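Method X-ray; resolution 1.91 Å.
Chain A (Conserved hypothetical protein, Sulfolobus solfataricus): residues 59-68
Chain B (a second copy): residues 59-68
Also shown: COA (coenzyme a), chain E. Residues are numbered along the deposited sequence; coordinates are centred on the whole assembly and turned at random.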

# COMPACT_ATOMS: atom_id res chain seq x y z
N VAL A 59 -4.34 -17.62 7.60
CA VAL A 59 -5.15 -16.44 7.34
C VAL A 59 -5.54 -15.77 8.64
O VAL A 59 -5.87 -16.47 9.60
N ILE A 60 -5.53 -14.43 8.66
CA ILE A 60 -5.86 -13.62 9.84
C ILE A 60 -7.37 -13.64 10.15
O ILE A 60 -8.20 -13.37 9.27
N ALA A 61 -7.70 -13.99 11.39
CA ALA A 61 -9.07 -14.01 11.88
C ALA A 61 -9.41 -12.80 12.69
O ALA A 61 -10.58 -12.48 12.89
N GLU A 62 -8.40 -12.13 13.24
CA GLU A 62 -8.67 -11.03 14.13
C GLU A 62 -7.41 -10.26 14.30
O GLU A 62 -6.34 -10.86 14.35
N SER A 63 -7.53 -8.93 14.39
CA SER A 63 -6.37 -8.07 14.66
C SER A 63 -6.71 -7.01 15.68
O SER A 63 -7.82 -6.56 15.75
N HIS A 64 -5.73 -6.67 16.49
CA HIS A 64 -5.87 -5.65 17.48
C HIS A 64 -4.56 -4.92 17.71
O HIS A 64 -3.51 -5.56 17.77
N ALA A 65 -4.63 -3.60 17.87
CA ALA A 65 -3.47 -2.77 18.23
C ALA A 65 -3.86 -1.52 19.05
O ALA A 65 -4.93 -0.97 18.88
N ILE A 66 -2.94 -1.12 19.92
CA ILE A 66 -2.99 0.13 20.67
C ILE A 66 -1.71 0.90 20.32
O ILE A 66 -0.61 0.37 20.40
N TYR A 67 -1.87 2.17 19.94
CA TYR A 67 -0.78 3.00 19.46
C TYR A 67 -0.51 4.06 20.51
O TYR A 67 -1.19 5.07 20.56
N HIS A 68 0.47 3.80 21.37
CA HIS A 68 0.76 4.69 22.49
C HIS A 68 1.53 5.89 22.01
O HIS A 68 1.39 7.00 22.55
N VAL B 59 -5.86 11.22 14.93
CA VAL B 59 -4.97 10.06 14.79
C VAL B 59 -5.58 8.85 15.48
O VAL B 59 -6.39 9.01 16.42
N ILE B 60 -5.19 7.64 15.03
CA ILE B 60 -5.76 6.40 15.55
C ILE B 60 -5.02 5.97 16.78
O ILE B 60 -3.82 5.79 16.74
N ALA B 61 -5.76 5.80 17.88
CA ALA B 61 -5.17 5.35 19.17
C ALA B 61 -5.32 3.85 19.40
O ALA B 61 -4.59 3.25 20.20
N GLU B 62 -6.25 3.22 18.68
CA GLU B 62 -6.53 1.82 18.87
C GLU B 62 -7.32 1.29 17.70
O GLU B 62 -8.13 1.99 17.12
N SER B 63 -7.10 0.02 17.36
CA SER B 63 -7.85 -0.58 16.29
C SER B 63 -8.10 -2.04 16.53
O SER B 63 -7.33 -2.71 17.20
N HIS B 64 -9.21 -2.53 15.99
CA HIS B 64 -9.64 -3.91 16.18
C HIS B 64 -10.43 -4.36 14.99
O HIS B 64 -11.22 -3.59 14.49
N ALA B 65 -10.27 -5.60 14.55
CA ALA B 65 -11.12 -6.16 13.52
C ALA B 65 -11.20 -7.67 13.67
O ALA B 65 -10.23 -8.30 14.09
N ILE B 66 -12.38 -8.22 13.39
CA ILE B 66 -12.64 -9.64 13.44
C ILE B 66 -13.10 -9.99 12.03
O ILE B 66 -14.06 -9.43 11.55
N TYR B 67 -12.37 -10.87 11.35
CA TYR B 67 -12.65 -11.14 9.93
C TYR B 67 -13.38 -12.46 9.80
O TYR B 67 -12.75 -13.52 9.80
N HIS B 68 -14.72 -12.43 9.72
CA HIS B 68 -15.50 -13.67 9.86
C HIS B 68 -15.48 -14.45 8.58
O HIS B 68 -15.51 -15.69 8.59

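When a β-strand pairs antiparallel with its own copy, each side-chain contact recurs about the local twofold, and this interface is a worked example. The register centres on His A64 opposite His B64, with Glu and Ile alternating with histidine on one face of the sheet and Ser and Ala on the other. On the histidine face, chi1 is t for both His A64 and His B64, and Glu A62 and Glu B62 are t in chi1 and chi2. These extended chains reach across the strand pair: His B64 NE2 donates to Glu A62 OE2 at 2.6 Å, and His A64 NE2 to Glu B62 OE2 at 3.0 Å, each carboxylate oxygen lying near the plane of the imidazole it accepts from. Ile A66 and Ile B66, both m, flank the glutamates; Ile A66 CG1 lies 4.1 Å from Glu B62 CG.

On the other face, Ser A63 and Ser B63 adopt p, and Tyr A67 and Tyr B67 adopt m. Their hydroxyls meet, Ser A63 OG to Tyr B67 OH at 2.7 Å and Tyr A67 OH to Ser B63 OG at 3.0 Å. Ile A60 CG2 packs 3.7 Å from Tyr B67 CE1.

The coenzyme A of chain E adds a partner: its N6A donates to Glu A62 OE1 at 2.8 Å, while its S1P lies over one face of the Tyr B67 ring.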

# COMPACT_ATOMS: atom_id res chain seq x y z
CB VAL A 59 -6.43 -16.75 6.47
CG1 VAL A 59 -6.05 -17.48 5.17
CG2 VAL A 59 -7.49 -17.53 7.23
CB ILE A 60 -5.40 -12.14 9.65
CG1 ILE A 60 -3.89 -12.08 9.42
CG2 ILE A 60 -5.76 -11.26 10.84
CD1 ILE A 60 -3.43 -10.80 8.79
CB ALA A 61 -9.24 -15.22 12.73
CB GLU A 62 -9.14 -11.56 15.50
CG GLU A 62 -9.45 -10.41 16.46
CD GLU A 62 -10.02 -10.85 17.78
OE1 GLU A 62 -10.38 -12.05 17.87
OE2 GLU A 62 -10.08 -9.97 18.70
CB SER A 63 -5.80 -7.43 13.39
OG SER A 63 -6.81 -6.76 12.64
CB HIS A 64 -6.30 -6.27 18.79
CG HIS A 64 -6.59 -5.26 19.84
ND1 HIS A 64 -5.81 -5.11 20.96
CD2 HIS A 64 -7.53 -4.28 19.89
CE1 HIS A 64 -6.29 -4.13 21.70
NE2 HIS A 64 -7.32 -3.59 21.06
CB ALA A 65 -2.67 -2.35 16.96
CB ILE A 66 -3.06 -0.13 22.19
CG1 ILE A 66 -4.39 -0.79 22.57
CG2 ILE A 66 -2.92 1.17 23.00
CD1 ILE A 66 -4.36 -1.51 23.96
CB TYR A 67 -1.17 3.64 18.14
CG TYR A 67 -1.70 2.65 17.13
CD1 TYR A 67 -3.04 2.32 17.09
CD2 TYR A 67 -0.86 2.04 16.21
CE1 TYR A 67 -3.54 1.41 16.17
CE2 TYR A 67 -1.36 1.10 15.26
CZ TYR A 67 -2.70 0.81 15.24
OH TYR A 67 -3.21 -0.10 14.33
CB HIS A 68 1.63 3.98 23.53
CG HIS A 68 0.96 2.85 24.24
ND1 HIS A 68 0.02 3.06 25.23
CD2 HIS A 68 1.14 1.51 24.15
CE1 HIS A 68 -0.37 1.89 25.70
NE2 HIS A 68 0.29 0.94 25.06
CB VAL B 59 -3.53 10.34 15.33
CG1 VAL B 59 -2.92 11.58 14.65
CG2 VAL B 59 -3.50 10.51 16.83
CB ILE B 60 -5.73 5.28 14.49
CG1 ILE B 60 -6.82 5.54 13.44
CG2 ILE B 60 -5.99 3.89 15.11
CD1 ILE B 60 -6.41 5.27 12.03
CB ALA B 61 -5.78 6.10 20.28
CB GLU B 62 -7.29 1.59 20.19
CG GLU B 62 -7.70 0.09 20.40
CD GLU B 62 -8.47 -0.13 21.70
OE1 GLU B 62 -8.53 0.83 22.50
OE2 GLU B 62 -9.01 -1.25 21.91
CB SER B 63 -7.15 -0.32 14.96
OG SER B 63 -6.01 -1.11 14.81
CB HIS B 64 -10.53 -3.99 17.41
CG HIS B 64 -10.89 -5.39 17.79
ND1 HIS B 64 -12.17 -5.90 17.70
CD2 HIS B 64 -10.11 -6.41 18.22
CE1 HIS B 64 -12.16 -7.16 18.09
NE2 HIS B 64 -10.93 -7.50 18.40
CB ALA B 65 -10.57 -5.80 12.16
CB ILE B 66 -13.80 -9.97 14.44
CG1 ILE B 66 -13.39 -9.67 15.87
CG2 ILE B 66 -14.21 -11.42 14.32
CD1 ILE B 66 -14.53 -9.83 16.85
CB TYR B 67 -11.33 -11.16 9.14
CG TYR B 67 -10.41 -9.98 9.43
CD1 TYR B 67 -9.48 -10.03 10.46
CD2 TYR B 67 -10.50 -8.80 8.70
CE1 TYR B 67 -8.64 -8.94 10.73
CE2 TYR B 67 -9.67 -7.72 8.97
CZ TYR B 67 -8.75 -7.79 9.97
OH TYR B 67 -7.92 -6.70 10.23
CB HIS B 68 -16.98 -13.40 10.15
CG HIS B 68 -17.22 -12.57 11.37
ND1 HIS B 68 -17.21 -13.10 12.64
CD2 HIS B 68 -17.55 -11.26 11.50
CE1 HIS B 68 -17.50 -12.14 13.51
NE2 HIS B 68 -17.72 -11.02 12.85
N1A COA E . -9.71 -16.02 18.14
C2A COA E . -9.46 -17.32 18.57
N3A COA E . -9.99 -18.39 17.88
C4A COA E . -10.75 -18.15 16.78
C5A COA E . -11.00 -16.85 16.34
C6A COA E . -10.48 -15.78 17.02
N6A COA E . -10.92 -14.55 16.72
N7A COA E . -11.77 -16.93 15.23
C8A COA E . -11.99 -18.23 14.95
N9A COA E . -11.38 -18.99 15.91
C1B COA E . -11.45 -20.43 16.14
C2B COA E . -12.85 -20.98 16.30
O2B COA E . -13.33 -20.85 17.60
C3B COA E . -12.62 -22.43 15.97
O3B COA E . -12.18 -23.05 17.18
P3B COA E . -12.33 -24.63 17.49
O7A COA E . -10.93 -25.23 17.42
O8A COA E . -13.24 -25.36 16.53
O9A COA E . -12.82 -24.76 18.91
C4B COA E . -11.49 -22.40 14.95
O4B COA E . -10.92 -21.11 15.04
C5B COA E . -11.96 -22.61 13.53
O5B COA E . -12.84 -21.58 13.22
P1A COA E . -14.25 -21.83 12.49
O1A COA E . -15.30 -20.85 12.91
O2A COA E . -14.69 -23.25 12.64
O3A COA E . -13.86 -21.43 10.99
P2A COA E . -13.82 -22.32 9.66
O4A COA E . -15.15 -22.58 9.02
O5A COA E . -13.01 -23.58 9.74
O6A COA E . -13.06 -21.27 8.74
CBP COA E . -12.33 -19.23 8.03
CCP COA E . -12.40 -20.13 9.25
CDP COA E . -13.65 -19.39 7.26
CEP COA E . -11.15 -19.70 7.20
CAP COA E . -12.19 -17.78 8.46
OAP COA E . -13.32 -17.35 9.20
C9P COA E . -12.06 -16.83 7.32
O9P COA E . -12.02 -17.22 5.97
N8P COA E . -11.97 -15.58 7.69
C7P COA E . -11.58 -14.61 6.70
C6P COA E . -10.20 -14.13 7.06
C5P COA E . -9.80 -12.98 6.19
O5P COA E . -10.39 -12.67 5.13
N4P COA E . -8.77 -12.35 6.71
C3P COA E . -8.47 -11.02 6.27
C2P COA E . -7.39 -10.44 7.13
S1P COA E . -7.01 -8.85 6.49